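Local coordinates for protein predicted metal-dependent phosphohydrolase (Magnetospirillum magnetotacticum MS-1, PDB 3KH1) that is predicted to be a metal-dependent phosphohydrolase of the HD-domain superfamily, probably with 5'-deoxynucleotidase activity, at residues E127-A132 against F136-D141; W46-M51 against R70-H75; H148-E153 against V189-R194. All blocks are in the same frame, centred on the assembly; numbering follows the deposited sequence.

Contact 1: residues E127-A132 against F136-D141; sequences EARETA and FADALD
Arg129 and Asp138 meet across the tight turn that links helix 113-128 to helix 132-151 in the all-helical HD domain, while Ala132 and Phe136 close the first turn of the second helix. Arg129 is where the chain leaves helix 113-128, with phi at +49°, and Thr131 stands as N-cap of the next helix, its OG1 accepting a hydrogen bond from the backbone N of Ala134. The close-packed side of the contact lies on helix 132-151. There Phe136 N donates a hydrogen bond to Ala132 O at 3.1 Å, an ordinary i to i+4 helical bond. The Phe136 ring is carried away from the turn and packs on Ile65 and Val68 of helix 65-74, with Leu140 CG above one face, toward the rim. Asp138 is buried as well, and its OD1 is held in a salt bridge by Arg173 of helix 164-177.

The other side is looser and faces solvent. Arg129 holds CG between its backbone N and carbonyl carbon (chi1 43°), and from there the chain runs extended to NE, past the Asp138 carboxylate. It is the aliphatic part that touches: Arg129 CD lies 3.3 Å from Asp138 OD2. The guanidinium and carboxylate planes are only 14° apart, yet Arg129 NE stays 4.2 Å from Asp138 OD2, which sits well out of the guanidinium plane, so that no N-H is aimed at it. Opposite charge probably still favours the approach, and the Arg173 guanidinium stands close by on the same carboxylate. The direct polar link is replaced by a water, which accepts from Arg129 NH1 at 3.1 Å and donates to Asp138 OD1 at 2.8 Å.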
loop_
_atom_site.group_PDB
_atom_site.type_symbol
_atom_site.label_atom_id
_atom_site.label_comp_id
_atom_site.label_asym_id
_atom_site.label_seq_id
_atom_site.Cartn_x
_atom_site.Cartn_y
_atom_site.Cartn_z
ATOM N N GLU A 127 -16.505 -6.139 1.228
ATOM C CA GLU A 127 -17.437 -6.261 0.113
ATOM C C GLU A 127 -18.886 -6.032 0.527
ATOM O O GLU A 127 -19.660 -5.455 -0.246
ATOM C CB GLU A 127 -17.317 -7.607 -0.579
ATOM C CG GLU A 127 -16.037 -7.839 -1.230
ATOM C CD GLU A 127 -15.790 -6.934 -2.436
ATOM O OE1 GLU A 127 -16.763 -6.405 -3.037
ATOM O OE2 GLU A 127 -14.601 -6.775 -2.798
ATOM N N ALA A 128 -19.244 -6.460 1.741
ATOM C CA ALA A 128 -20.623 -6.313 2.197
ATOM C C ALA A 128 -21.009 -4.881 2.555
ATOM O O ALA A 128 -22.190 -4.543 2.560
ATOM C CB ALA A 128 -20.924 -7.245 3.384
ATOM N N ARG A 129 -20.006 -4.083 2.908
ATOM C CA ARG A 129 -20.138 -2.643 3.233
ATOM C C ARG A 129 -21.281 -2.375 4.238
ATOM O O ARG A 129 -22.090 -1.423 4.100
ATOM C CB ARG A 129 -20.066 -1.733 1.950
ATOM C CG ARG A 129 -20.795 -2.142 0.756
ATOM C CD ARG A 129 -20.723 -1.060 -0.319
ATOM N NE ARG A 129 -21.559 -1.402 -1.447
ATOM C CZ ARG A 129 -21.210 -2.293 -2.365
ATOM N NH1 ARG A 129 -20.035 -2.941 -2.287
ATOM N NH2 ARG A 129 -22.043 -2.542 -3.361
ATOM N N GLU A 130 -21.346 -3.241 5.252
ATOM C CA GLU A 130 -22.350 -3.142 6.295
ATOM C C GLU A 130 -21.753 -2.518 7.565
ATOM O O GLU A 130 -22.361 -1.608 8.176
ATOM C CB GLU A 130 -22.964 -4.517 6.582
ATOM C CG GLU A 130 -23.824 -5.065 5.426
ATOM C CD GLU A 130 -24.330 -6.475 5.677
ATOM O OE1 GLU A 130 -24.533 -6.821 6.858
ATOM O OE2 GLU A 130 -24.519 -7.235 4.694
ATOM N N THR A 131 -20.580 -2.991 7.985
ATOM C CA THR A 131 -20.053 -2.576 9.286
ATOM C C THR A 131 -19.497 -1.143 9.216
ATOM O O THR A 131 -19.296 -0.583 8.148
ATOM C CB THR A 131 -18.924 -3.520 9.757
ATOM O OG1 THR A 131 -17.831 -3.409 8.829
ATOM C CG2 THR A 131 -19.385 -5.001 9.845
ATOM N N ALA A 132 -19.261 -0.537 10.371
ATOM C CA ALA A 132 -18.696 0.809 10.419
ATOM C C ALA A 132 -17.364 0.857 9.693
ATOM O O ALA A 132 -17.123 1.769 8.896
ATOM C CB ALA A 132 -18.557 1.320 11.904
ATOM N N PHE A 136 -16.534 3.029 6.077
ATOM C CA PHE A 136 -15.504 4.066 5.951
ATOM C C PHE A 136 -14.476 3.645 4.890
ATOM O O PHE A 136 -14.098 4.427 4.056
ATOM C CB PHE A 136 -14.871 4.377 7.301
ATOM C CG PHE A 136 -14.020 5.600 7.280
ATOM C CD1 PHE A 136 -14.572 6.852 7.036
ATOM C CD2 PHE A 136 -12.640 5.516 7.516
ATOM C CE1 PHE A 136 -13.765 7.950 6.990
ATOM C CE2 PHE A 136 -11.821 6.654 7.484
ATOM C CZ PHE A 136 -12.392 7.846 7.237
ATOM N N ALA A 137 -14.083 2.366 4.908
ATOM C CA ALA A 137 -13.175 1.838 3.880
ATOM C C ALA A 137 -13.744 2.044 2.475
ATOM O O ALA A 137 -13.060 2.543 1.559
ATOM C CB ALA A 137 -12.941 0.338 4.124
ATOM N N ASP A 138 -15.012 1.680 2.285
ATOM C CA ASP A 138 -15.649 1.783 0.982
ATOM C C ASP A 138 -15.776 3.254 0.542
ATOM O O ASP A 138 -15.578 3.581 -0.630
ATOM C CB ASP A 138 -17.031 1.127 1.011
ATOM C CG ASP A 138 -17.663 1.015 -0.365
ATOM O OD1 ASP A 138 -17.101 0.288 -1.216
ATOM O OD2 ASP A 138 -18.747 1.621 -0.556
ATOM N N ALA A 139 -16.075 4.147 1.487
ATOM C CA ALA A 139 -16.196 5.570 1.158
ATOM C C ALA A 139 -14.870 6.118 0.630
ATOM O O ALA A 139 -14.838 6.850 -0.370
ATOM C CB ALA A 139 -16.642 6.301 2.427
ATOM N N LEU A 140 -13.767 5.729 1.256
ATOM C CA LEU A 140 -12.470 6.205 0.824
ATOM C C LEU A 140 -12.119 5.654 -0.529
ATOM O O LEU A 140 -11.595 6.330 -1.422
ATOM C CB LEU A 140 -11.399 5.811 1.801
ATOM C CG LEU A 140 -11.531 6.413 3.181
ATOM C CD1 LEU A 140 -10.613 5.663 4.161
ATOM C CD2 LEU A 140 -11.188 7.889 3.122
ATOM N N ASP A 141 -12.420 4.390 -0.739
ATOM C CA ASP A 141 -12.163 3.723 -2.001
ATOM C C ASP A 141 -12.959 4.321 -3.155
ATOM O O ASP A 141 -12.488 4.361 -4.298
ATOM C CB ASP A 141 -12.466 2.246 -1.916
ATOM C CG ASP A 141 -11.985 1.518 -3.114
ATOM O OD1 ASP A 141 -10.752 1.500 -3.315
ATOM O OD2 ASP A 141 -12.827 0.948 -3.793
HETATM O O HOH W 1 -17.309 -2.462 -0.836
#

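Contact 2: residues W46-M51 against R70-H75; sequences WHIATM and RMLLIH
In the conformer described (a second was modelled), Ile48 sends CG2 anti to its backbone N, with CG1 beside that N (chi1 -40°), while Leu72 keeps CG anti to its own carbonyl carbon; these settings bring a methyl of each residue together. Ile48 CG2 lies 3.6 Å from Leu72 CD1 and also borders CD2, the two side chains crossing at about a right angle. Leu72 CD1 sits equally near the carbonyl O of Ile48. At the next residue, Ala49 directs its methyl at the opposing helix, and Leu73 swings its end inward to set CD2 3.7 Å from Ala49 CB. The small alanine lets the backbones come close, with the Ala49 and Leu72 CA atoms 5.7 Å apart. The two helices, 41-54 and 65-74, are an antiparallel pair in the HD-domain core, their local axes 8.5 Å apart at 171°. At the end of the second segment His75 ND1 donates to Leu72 O, 2.7 Å away, almost straight at 175°; the oxygen lies in the imidazole plane and offers an in-plane lone pair, which fixes the ring's rotation. Ser45 OG also bonds to Leu72 O, and Leu73 O accepts from Trp46 NE1 of the second subunit.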
loop_
_atom_site.group_PDB
_atom_site.type_symbol
_atom_site.label_atom_id
_atom_site.label_comp_id
_atom_site.label_asym_id
_atom_site.label_seq_id
_atom_site.Cartn_x
_atom_site.Cartn_y
_atom_site.Cartn_z
ATOM N N TRP A 46 -2.305 1.178 -1.553
ATOM C CA TRP A 46 -1.431 2.096 -0.814
ATOM C C TRP A 46 -2.130 3.432 -0.598
ATOM O O TRP A 46 -2.140 3.969 0.509
ATOM C CB TRP A 46 -0.103 2.331 -1.585
ATOM C CG TRP A 46 0.656 3.497 -1.002
ATOM C CD1 TRP A 46 1.402 3.469 0.110
ATOM C CD2 TRP A 46 0.679 4.829 -1.501
ATOM N NE1 TRP A 46 1.876 4.698 0.392
ATOM C CE2 TRP A 46 1.450 5.567 -0.599
ATOM C CE3 TRP A 46 0.125 5.449 -2.610
ATOM C CZ2 TRP A 46 1.665 6.929 -0.735
ATOM C CZ3 TRP A 46 0.384 6.820 -2.784
ATOM C CH2 TRP A 46 1.136 7.542 -1.843
ATOM N N HIS A 47 -2.666 3.987 -1.654
ATOM C CA HIS A 47 -3.193 5.326 -1.607
ATOM C C HIS A 47 -4.384 5.444 -0.703
ATOM O O HIS A 47 -4.456 6.339 0.143
ATOM C CB HIS A 47 -3.561 5.749 -3.027
ATOM C CG HIS A 47 -3.563 7.230 -3.269
ATOM N ND1 HIS A 47 -3.814 7.749 -4.515
ATOM C CD2 HIS A 47 -3.364 8.291 -2.446
ATOM C CE1 HIS A 47 -3.725 9.071 -4.455
ATOM N NE2 HIS A 47 -3.434 9.433 -3.222
ATOM N N ILE A 48 -5.306 4.490 -0.793
ATOM C CA ILE A 48 -6.520 4.560 0.036
ATOM C C ILE A 48 -6.215 4.257 1.495
ATOM O O ILE A 48 -6.825 4.815 2.380
ATOM C CB ILE A 48 -7.643 3.561 -0.369
ATOM C CG1 ILE A 48 -7.841 3.389 -1.882
ATOM C CG2 ILE A 48 -8.981 3.995 0.264
ATOM C CD1 ILE A 48 -7.890 4.719 -2.660
ATOM N N ALA A 49 -5.307 3.309 1.755
ATOM C CA ALA A 49 -4.927 3.056 3.154
ATOM C C ALA A 49 -4.262 4.266 3.787
ATOM O O ALA A 49 -4.517 4.570 4.956
ATOM C CB ALA A 49 -4.012 1.813 3.254
ATOM N N THR A 50 -3.445 4.985 3.026
ATOM C CA THR A 50 -2.850 6.198 3.538
ATOM C C THR A 50 -3.942 7.262 3.806
ATOM O O THR A 50 -3.935 7.932 4.843
ATOM C CB THR A 50 -1.791 6.724 2.534
ATOM O OG1 THR A 50 -0.819 5.702 2.304
ATOM C CG2 THR A 50 -1.082 7.958 3.046
HETATM N N MSE A 51 -4.907 7.357 2.899
HETATM C CA MSE A 51 -6.053 8.254 3.103
HETATM C C MSE A 51 -6.840 7.913 4.371
HETATM O O MSE A 51 -7.349 8.807 5.026
HETATM C CB MSE A 51 -7.023 8.192 1.918
HETATM C CG MSE A 51 -6.500 8.857 0.659
HETATM SE SE MSE A 51 -7.503 8.475 -0.937
HETATM C CE MSE A 51 -9.199 9.394 -0.491
ATOM N N ARG A 70 -5.902 -2.010 7.366
ATOM C CA ARG A 70 -5.607 -3.429 7.042
ATOM C C ARG A 70 -6.576 -3.970 6.009
ATOM O O ARG A 70 -6.197 -4.589 5.019
ATOM C CB ARG A 70 -5.647 -4.277 8.315
ATOM C CG ARG A 70 -5.398 -5.737 8.110
ATOM C CD ARG A 70 -5.282 -6.522 9.349
ATOM N NE ARG A 70 -6.509 -6.620 10.145
ATOM C CZ ARG A 70 -6.746 -5.972 11.287
ATOM N NH1 ARG A 70 -6.002 -4.945 11.652
ATOM N NH2 ARG A 70 -7.803 -6.283 12.015
HETATM N N MSE A 71 -7.847 -3.659 6.203
HETATM C CA MSE A 71 -8.888 -4.081 5.291
HETATM C C MSE A 71 -8.637 -3.534 3.881
HETATM O O MSE A 71 -8.729 -4.253 2.888
HETATM C CB MSE A 71 -10.249 -3.577 5.828
HETATM C CG MSE A 71 -11.447 -3.900 4.965
HETATM SE SE MSE A 71 -13.068 -3.062 5.660
HETATM C CE MSE A 71 -13.418 -4.304 7.099
ATOM N N LEU A 72 -8.284 -2.263 3.786
ATOM C CA LEU A 72 -7.973 -1.681 2.491
ATOM C C LEU A 72 -6.727 -2.297 1.876
ATOM O O LEU A 72 -6.663 -2.486 0.655
ATOM C CB LEU A 72 -7.832 -0.164 2.598
ATOM C CG LEU A 72 -9.171 0.576 2.820
ATOM C CD1 LEU A 72 -8.881 2.027 3.237
ATOM C CD2 LEU A 72 -10.003 0.490 1.589
ATOM N N LEU A 73 -5.713 -2.564 2.663
ATOM C CA LEU A 73 -4.486 -3.168 2.123
ATOM C C LEU A 73 -4.802 -4.528 1.486
ATOM O O LEU A 73 -4.166 -4.914 0.515
ATOM C CB LEU A 73 -3.428 -3.339 3.174
ATOM C CG LEU A 73 -2.864 -2.003 3.721
ATOM C CD1 LEU A 73 -1.970 -2.280 4.938
ATOM C CD2 LEU A 73 -2.036 -1.271 2.623
ATOM N N ILE A 74 -5.791 -5.259 2.006
ATOM C CA ILE A 74 -6.055 -6.610 1.486
ATOM C C ILE A 74 -7.265 -6.698 0.559
ATOM O O ILE A 74 -7.523 -7.765 -0.004
ATOM C CB ILE A 74 -6.126 -7.675 2.618
ATOM C CG1 ILE A 74 -7.271 -7.455 3.605
ATOM C CG2 ILE A 74 -4.801 -7.688 3.349
ATOM C CD1 ILE A 74 -8.658 -7.961 3.143
ATOM N N HIS A 75 -8.042 -5.615 0.414
ATOM C CA HIS A 75 -9.351 -5.683 -0.225
ATOM C C HIS A 75 -9.355 -6.120 -1.677
ATOM O O HIS A 75 -10.370 -6.620 -2.126
ATOM C CB HIS A 75 -10.155 -4.345 -0.074
ATOM C CG HIS A 75 -9.848 -3.333 -1.136
ATOM N ND1 HIS A 75 -8.694 -2.554 -1.148
ATOM C CD2 HIS A 75 -10.534 -3.015 -2.268
ATOM C CE1 HIS A 75 -8.698 -1.794 -2.242
ATOM N NE2 HIS A 75 -9.817 -2.039 -2.922
#

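Contact 3: residues H148-E153 against V189-R194; sequences HNFETE and VDEAVR
The last turn of helix 132-151 comes beside helix 179-195, with the CA atoms of Phe150 and Ala192 6.3 Å apart at the nearest point. Phe150 bridges this distance. Its CG is anti to the backbone N (chi1 -168°), which swings the ring out toward the other helix, where its edge rather than a face meets the neighbour. Phe150 CE1 touches Glu191 CG at 3.7 Å, and CZ lies almost as near the same methylene. The backbone N of Ala192 is also at this edge, near the ring plane, 3.9 Å from Phe150 CE1. Farther round the rim, Phe150 CD1 meets Ala192 CB at 4.2 Å. Glu191 thus contributes its aliphatic part: the chain bends at chi2 and takes the carboxylate onward, its plane 52° from the ring, to a salt bridge between OE2 and Arg195 NE, with a longer one to Arg194 within the same helix.

Leu188 and Arg195 also touch the Phe150 ring, and Tyr197 stacks with it edge-to-face. Replacing Phe150 by an alanine would probably open a gap beside Ala192 and leave the Glu191 methylenes and the Tyr197 ring without their aromatic partner. Just beyond, Thr152 is the first residue to leave helical geometry, and its backbone N still bonds to His148 O at 2.9 Å. The chain then turns at Glu153, whose phi is positive (58°). Its N returns to Phe150 O at 3.2 Å, and Gly154 N reaches back to Asn149 O. This pair of backbone bonds is a Schellman motif, ending helix 132-151 right where its last aromatic side chain packs against the C-terminal helix.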
loop_
_atom_site.group_PDB
_atom_site.type_symbol
_atom_site.label_atom_id
_atom_site.label_comp_id
_atom_site.label_asym_id
_atom_site.label_seq_id
_atom_site.Cartn_x
_atom_site.Cartn_y
_atom_site.Cartn_z
ATOM N N HIS A 148 -9.132 11.491 -8.808
ATOM C CA HIS A 148 -8.266 11.291 -9.989
ATOM C C HIS A 148 -8.937 11.722 -11.283
ATOM O O HIS A 148 -8.297 12.378 -12.108
ATOM C CB HIS A 148 -7.821 9.843 -10.075
ATOM C CG HIS A 148 -6.665 9.531 -9.179
ATOM N ND1 HIS A 148 -5.523 8.968 -9.652
ATOM C CD2 HIS A 148 -6.465 9.746 -7.845
ATOM C CE1 HIS A 148 -4.651 8.872 -8.660
ATOM N NE2 HIS A 148 -5.187 9.345 -7.551
ATOM N N ASN A 149 -10.239 11.461 -11.439
ATOM C CA ASN A 149 -10.927 11.893 -12.616
ATOM C C ASN A 149 -10.946 13.413 -12.690
ATOM O O ASN A 149 -10.845 14.006 -13.763
ATOM C CB ASN A 149 -12.360 11.339 -12.653
ATOM C CG ASN A 149 -12.561 10.265 -13.669
ATOM O OD1 ASN A 149 -12.244 10.416 -14.844
ATOM N ND2 ASN A 149 -13.200 9.192 -13.230
ATOM N N PHE A 150 -11.028 14.085 -11.550
ATOM C CA PHE A 150 -11.020 15.553 -11.570
ATOM C C PHE A 150 -9.638 16.039 -12.058
ATOM O O PHE A 150 -9.532 16.911 -12.916
ATOM C CB PHE A 150 -11.353 16.116 -10.199
ATOM C CG PHE A 150 -11.635 17.584 -10.212
ATOM C CD1 PHE A 150 -12.922 18.037 -10.440
ATOM C CD2 PHE A 150 -10.636 18.498 -9.989
ATOM C CE1 PHE A 150 -13.191 19.373 -10.471
ATOM C CE2 PHE A 150 -10.891 19.876 -10.039
ATOM C CZ PHE A 150 -12.179 20.307 -10.253
ATOM N N GLU A 151 -8.576 15.448 -11.540
ATOM C CA GLU A 151 -7.227 15.827 -11.933
ATOM C C GLU A 151 -6.913 15.571 -13.397
ATOM O O GLU A 151 -6.167 16.315 -14.007
ATOM C CB GLU A 151 -6.179 15.142 -11.076
ATOM C CG GLU A 151 -6.194 15.577 -9.579
ATOM C CD GLU A 151 -6.116 17.073 -9.345
ATOM O OE1 GLU A 151 -5.071 17.623 -9.739
ATOM O OE2 GLU A 151 -7.111 17.650 -8.814
ATOM N N THR A 152 -7.488 14.488 -13.942
ATOM C CA THR A 152 -7.246 14.102 -15.312
ATOM C C THR A 152 -8.305 14.656 -16.301
ATOM O O THR A 152 -8.321 14.291 -17.474
ATOM C CB THR A 152 -7.167 12.571 -15.456
ATOM O OG1 THR A 152 -8.454 11.988 -15.180
ATOM C CG2 THR A 152 -6.073 11.974 -14.530
ATOM N N GLU A 153 -9.127 15.583 -15.834
ATOM C CA GLU A 153 -10.137 16.239 -16.653
ATOM C C GLU A 153 -11.105 15.216 -17.252
ATOM O O GLU A 153 -11.469 15.294 -18.428
ATOM C CB GLU A 153 -9.455 17.153 -17.704
ATOM C CG GLU A 153 -8.498 18.191 -17.071
ATOM C CD GLU A 153 -7.890 19.203 -18.048
ATOM O OE1 GLU A 153 -8.385 19.357 -19.167
ATOM O OE2 GLU A 153 -6.909 19.860 -17.653
ATOM N N VAL A 189 -17.879 16.753 -7.929
ATOM C CA VAL A 189 -18.567 16.282 -9.128
ATOM C C VAL A 189 -19.379 17.407 -9.778
ATOM O O VAL A 189 -19.387 17.535 -10.984
ATOM C CB VAL A 189 -19.440 15.053 -8.738
ATOM C CG1 VAL A 189 -20.406 14.664 -9.859
ATOM C CG2 VAL A 189 -18.514 13.864 -8.356
ATOM N N ASP A 190 -20.015 18.263 -8.967
ATOM C CA ASP A 190 -20.693 19.432 -9.513
ATOM C C ASP A 190 -19.737 20.261 -10.359
ATOM O O ASP A 190 -20.078 20.707 -11.444
ATOM C CB ASP A 190 -21.242 20.356 -8.403
ATOM C CG ASP A 190 -22.476 19.799 -7.684
ATOM O OD1 ASP A 190 -23.117 18.844 -8.178
ATOM O OD2 ASP A 190 -22.801 20.340 -6.589
ATOM N N GLU A 191 -18.544 20.509 -9.820
ATOM C CA GLU A 191 -17.558 21.301 -10.538
ATOM C C GLU A 191 -17.086 20.544 -11.792
ATOM O O GLU A 191 -16.881 21.152 -12.842
ATOM C CB GLU A 191 -16.388 21.665 -9.635
ATOM C CG GLU A 191 -15.278 22.463 -10.331
ATOM C CD GLU A 191 -15.647 23.872 -10.784
ATOM O OE1 GLU A 191 -16.652 24.436 -10.309
ATOM O OE2 GLU A 191 -14.893 24.420 -11.625
ATOM N N ALA A 192 -16.871 19.228 -11.698
ATOM C CA ALA A 192 -16.495 18.440 -12.873
ATOM C C ALA A 192 -17.503 18.603 -14.004
ATOM O O ALA A 192 -17.133 18.711 -15.184
ATOM C CB ALA A 192 -16.389 16.956 -12.469
ATOM N N VAL A 193 -18.786 18.637 -13.665
ATOM C CA VAL A 193 -19.815 18.782 -14.696
ATOM C C VAL A 193 -19.707 20.177 -15.318
ATOM O O VAL A 193 -19.758 20.341 -16.537
ATOM C CB VAL A 193 -21.247 18.505 -14.128
ATOM C CG1 VAL A 193 -22.324 18.917 -15.126
ATOM C CG2 VAL A 193 -21.405 17.043 -13.743
ATOM N N ARG A 194 -19.549 21.197 -14.469
ATOM C CA ARG A 194 -19.386 22.567 -14.965
ATOM C C ARG A 194 -18.195 22.696 -15.918
ATOM O O ARG A 194 -18.267 23.474 -16.874
ATOM C CB ARG A 194 -19.213 23.554 -13.817
ATOM C CG ARG A 194 -20.457 23.798 -13.006
ATOM C CD ARG A 194 -20.140 24.800 -11.839
ATOM N NE ARG A 194 -19.633 26.064 -12.381
ATOM C CZ ARG A 194 -20.403 27.137 -12.611
ATOM N NH1 ARG A 194 -19.893 28.248 -13.138
ATOM N NH2 ARG A 194 -21.694 27.088 -12.332
#

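In the fold
Contact 2 is the buried one, made wholly of aliphatic side chains. Contact 1 is partly buried and chiefly polar, with a backbone bond, opposite charges and a water; contact 3, at the periphery, sets an aromatic edge against the aliphatic part of a glutamate and an alanine. Helix 132-151 joins all three: contact 1 uses its first half, contact 3 its end, and Leu140 of the contact 1 segment itself packs on contact 2, its CB 3.4 Å from Ile48 CG2. Contacts 1 and 3 do not touch each other. His148 of contact 3 instead reaches contact 2, its NE2 3.4 Å from His47 CE1. The second subunit borders contacts 2 and 3 but leaves the segments of contact 1 untouched.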